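Local structure of 1-deoxy-D-xylulose 5-phosphate reductoisomerase (Zymomonas mobilis, 1R0K) at residues E194-H199 against A334-K339. The protein catalyses the NADPH-dependent rearrangement and reduction of 1-deoxy-D-xylulose 5-phosphate to 2-C-methyl-D-erythritol 4-phosphate in isoprenoid biosynthesis, using a divalent metal cation. Sequence-based numbering, arbitrary orientation.
Sequences ERAVQH and AAFLDK
Lys-339 and Glu-194 join two helix ends through a salt bridge at the surface, a worked example of a surface salt bridge beside a small apolar contact. NZ of Lys-339 donates to OE2 of Glu-194, reaching the oxygen on its syn side, 22° out of the carboxylate plane; the 2.5 Å between NZ and OE2 is shorter than usual for such a pair, and its exact length is doubtful. OE1 lies farther from the ammonium group, 3.7 Å from the same NZ, so one oxygen carries the bond. The two side chains cross at about a right angle: the lysine runs fully extended beyond CG, whereas the glutamate bends at chi2 to turn its carboxylate towards the amine.

Beneath this pair the packing is apolar and slight. CB of Ala-196 meets the edge of the Phe-336 ring, close to the ring plane, at 3.9 Å from CE2. The ring reaches that methyl because CG stands anti to the backbone N (chi1 171°). Next to it, CG1 of Val-197 touches CD2 of Leu-337 at 3.7 Å, one methyl branch against another.

On the lysine side the backbone sets the start of the side chain: Lys-339 has positive phi and closes the helix in a Schellman motif, its N bonding to O of Phe-336 at 2.8 Å. Beyond Val-197 the chain leads to His-199, a predicted substrate-binding residue, whose ND1 donates almost straight (174°) to the carbonyl O of Val-197 at 3.0 Å, tying the imidazole to the turn after the short helix, while NE2 accepts from N of Ser-203.

Ile-210 of helix 206-214 touches Ala-196, Val-197 and Phe-336, and Ala-206 meets Leu-337. The contact thus joins the short helix 193-196 to the C-terminal end of the long helix 321-337, with helix 206-214 packed against both.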
loop_
_atom_site.group_PDB
_atom_site.type_symbol
_atom_site.label_atom_id
_atom_site.label_comp_id
_atom_site.label_asym_id
_atom_site.label_seq_id
_atom_site.Cartn_x
_atom_site.Cartn_y
_atom_site.Cartn_z
ATOM N N GLU B 194 21.313 29.272 -14.186
ATOM C CA GLU B 194 22.184 28.232 -14.714
ATOM C C GLU B 194 22.351 27.068 -13.735
ATOM O O GLU B 194 22.382 25.905 -14.140
ATOM C CB GLU B 194 23.554 28.825 -15.077
ATOM C CG GLU B 194 23.499 29.797 -16.249
ATOM C CD GLU B 194 23.313 31.248 -15.830
ATOM O OE1 GLU B 194 22.689 31.508 -14.780
ATOM O OE2 GLU B 194 23.788 32.138 -16.570
ATOM N N ARG B 195 22.445 27.377 -12.446
ATOM C CA ARG B 195 22.606 26.329 -11.448
ATOM C C ARG B 195 21.286 25.631 -11.151
ATOM O O ARG B 195 21.229 24.401 -11.056
ATOM C CB ARG B 195 23.169 26.903 -10.146
ATOM C CG ARG B 195 23.960 25.875 -9.351
ATOM C CD ARG B 195 23.374 25.556 -7.988
ATOM N NE ARG B 195 23.645 26.591 -6.997
ATOM C CZ ARG B 195 23.830 26.351 -5.701
ATOM N NH1 ARG B 195 23.782 25.112 -5.240
ATOM N NH2 ARG B 195 24.043 27.354 -4.860
ATOM N N ALA B 196 20.226 26.425 -11.019
ATOM C CA ALA B 196 18.894 25.913 -10.695
ATOM C C ALA B 196 18.297 24.906 -11.672
ATOM O O ALA B 196 17.541 24.022 -11.271
ATOM C CB ALA B 196 17.932 27.077 -10.519
ATOM N N VAL B 197 18.622 25.030 -12.950
ATOM C CA VAL B 197 18.065 24.118 -13.942
ATOM C C VAL B 197 18.848 22.820 -14.098
ATOM O O VAL B 197 18.394 21.900 -14.780
ATOM C CB VAL B 197 17.962 24.791 -15.321
ATOM C CG1 VAL B 197 17.081 26.028 -15.223
ATOM C CG2 VAL B 197 19.346 25.164 -15.822
ATOM N N GLN B 198 20.023 22.748 -13.477
ATOM C CA GLN B 198 20.851 21.549 -13.562
ATOM C C GLN B 198 20.133 20.327 -13.006
ATOM O O GLN B 198 19.528 20.382 -11.935
ATOM C CB GLN B 198 22.172 21.753 -12.812
ATOM C CG GLN B 198 23.117 22.743 -13.475
ATOM C CD GLN B 198 23.575 22.282 -14.848
ATOM O OE1 GLN B 198 23.128 21.250 -15.356
ATOM N NE2 GLN B 198 24.473 23.051 -15.458
ATOM N N HIS B 199 20.203 19.227 -13.747
ATOM C CA HIS B 199 19.578 17.975 -13.342
ATOM C C HIS B 199 20.414 16.832 -13.906
ATOM O O HIS B 199 21.254 17.047 -14.775
ATOM C CB HIS B 199 18.144 17.885 -13.881
ATOM C CG HIS B 199 18.046 18.020 -15.370
ATOM N ND1 HIS B 199 18.157 19.232 -16.018
ATOM C CD2 HIS B 199 17.873 17.090 -16.339
ATOM C CE1 HIS B 199 18.058 19.043 -17.322
ATOM N NE2 HIS B 199 17.885 17.752 -17.543
ATOM N N ALA B 334 9.740 32.373 -15.476
ATOM C CA ALA B 334 10.316 32.856 -16.728
ATOM C C ALA B 334 11.195 34.081 -16.475
ATOM O O ALA B 334 12.253 34.231 -17.086
ATOM C CB ALA B 334 9.202 33.197 -17.721
ATOM N N ALA B 335 10.754 34.954 -15.573
ATOM C CA ALA B 335 11.512 36.158 -15.237
ATOM C C ALA B 335 12.840 35.764 -14.602
ATOM O O ALA B 335 13.882 36.337 -14.915
ATOM C CB ALA B 335 10.714 37.031 -14.278
ATOM N N PHE B 336 12.798 34.784 -13.703
ATOM C CA PHE B 336 14.011 34.314 -13.051
ATOM C C PHE B 336 14.972 33.771 -14.100
ATOM O O PHE B 336 16.139 34.150 -14.134
ATOM C CB PHE B 336 13.691 33.214 -12.031
ATOM C CG PHE B 336 14.915 32.531 -11.477
ATOM C CD1 PHE B 336 15.889 33.262 -10.792
ATOM C CD2 PHE B 336 15.107 31.168 -11.661
ATOM C CE1 PHE B 336 17.039 32.641 -10.300
ATOM C CE2 PHE B 336 16.252 30.534 -11.173
ATOM C CZ PHE B 336 17.221 31.273 -10.492
ATOM N N LEU B 337 14.475 32.880 -14.953
ATOM C CA LEU B 337 15.294 32.292 -16.005
ATOM C C LEU B 337 15.865 33.361 -16.934
ATOM O O LEU B 337 16.976 33.214 -17.452
ATOM C CB LEU B 337 14.471 31.290 -16.816
ATOM C CG LEU B 337 14.098 30.011 -16.061
ATOM C CD1 LEU B 337 13.163 29.176 -16.915
ATOM C CD2 LEU B 337 15.355 29.222 -15.712
ATOM N N ASP B 338 15.107 34.437 -17.134
ATOM C CA ASP B 338 15.540 35.538 -17.997
ATOM C C ASP B 338 16.443 36.501 -17.219
ATOM O O ASP B 338 16.877 37.526 -17.744
ATOM C CB ASP B 338 14.325 36.303 -18.531
ATOM C CG ASP B 338 14.684 37.257 -19.654
ATOM O OD1 ASP B 338 14.000 38.293 -19.796
ATOM O OD2 ASP B 338 15.644 36.969 -20.400
ATOM N N LYS B 339 16.698 36.166 -15.957
ATOM C CA LYS B 339 17.558 36.957 -15.081
ATOM C C LYS B 339 17.050 38.358 -14.762
ATOM O O LYS B 339 17.825 39.315 -14.715
ATOM C CB LYS B 339 18.968 37.035 -15.675
ATOM C CG LYS B 339 19.588 35.667 -15.900
ATOM C CD LYS B 339 21.007 35.769 -16.412
ATOM C CE LYS B 339 21.631 34.390 -16.557
ATOM N NZ LYS B 339 23.046 34.492 -16.989
#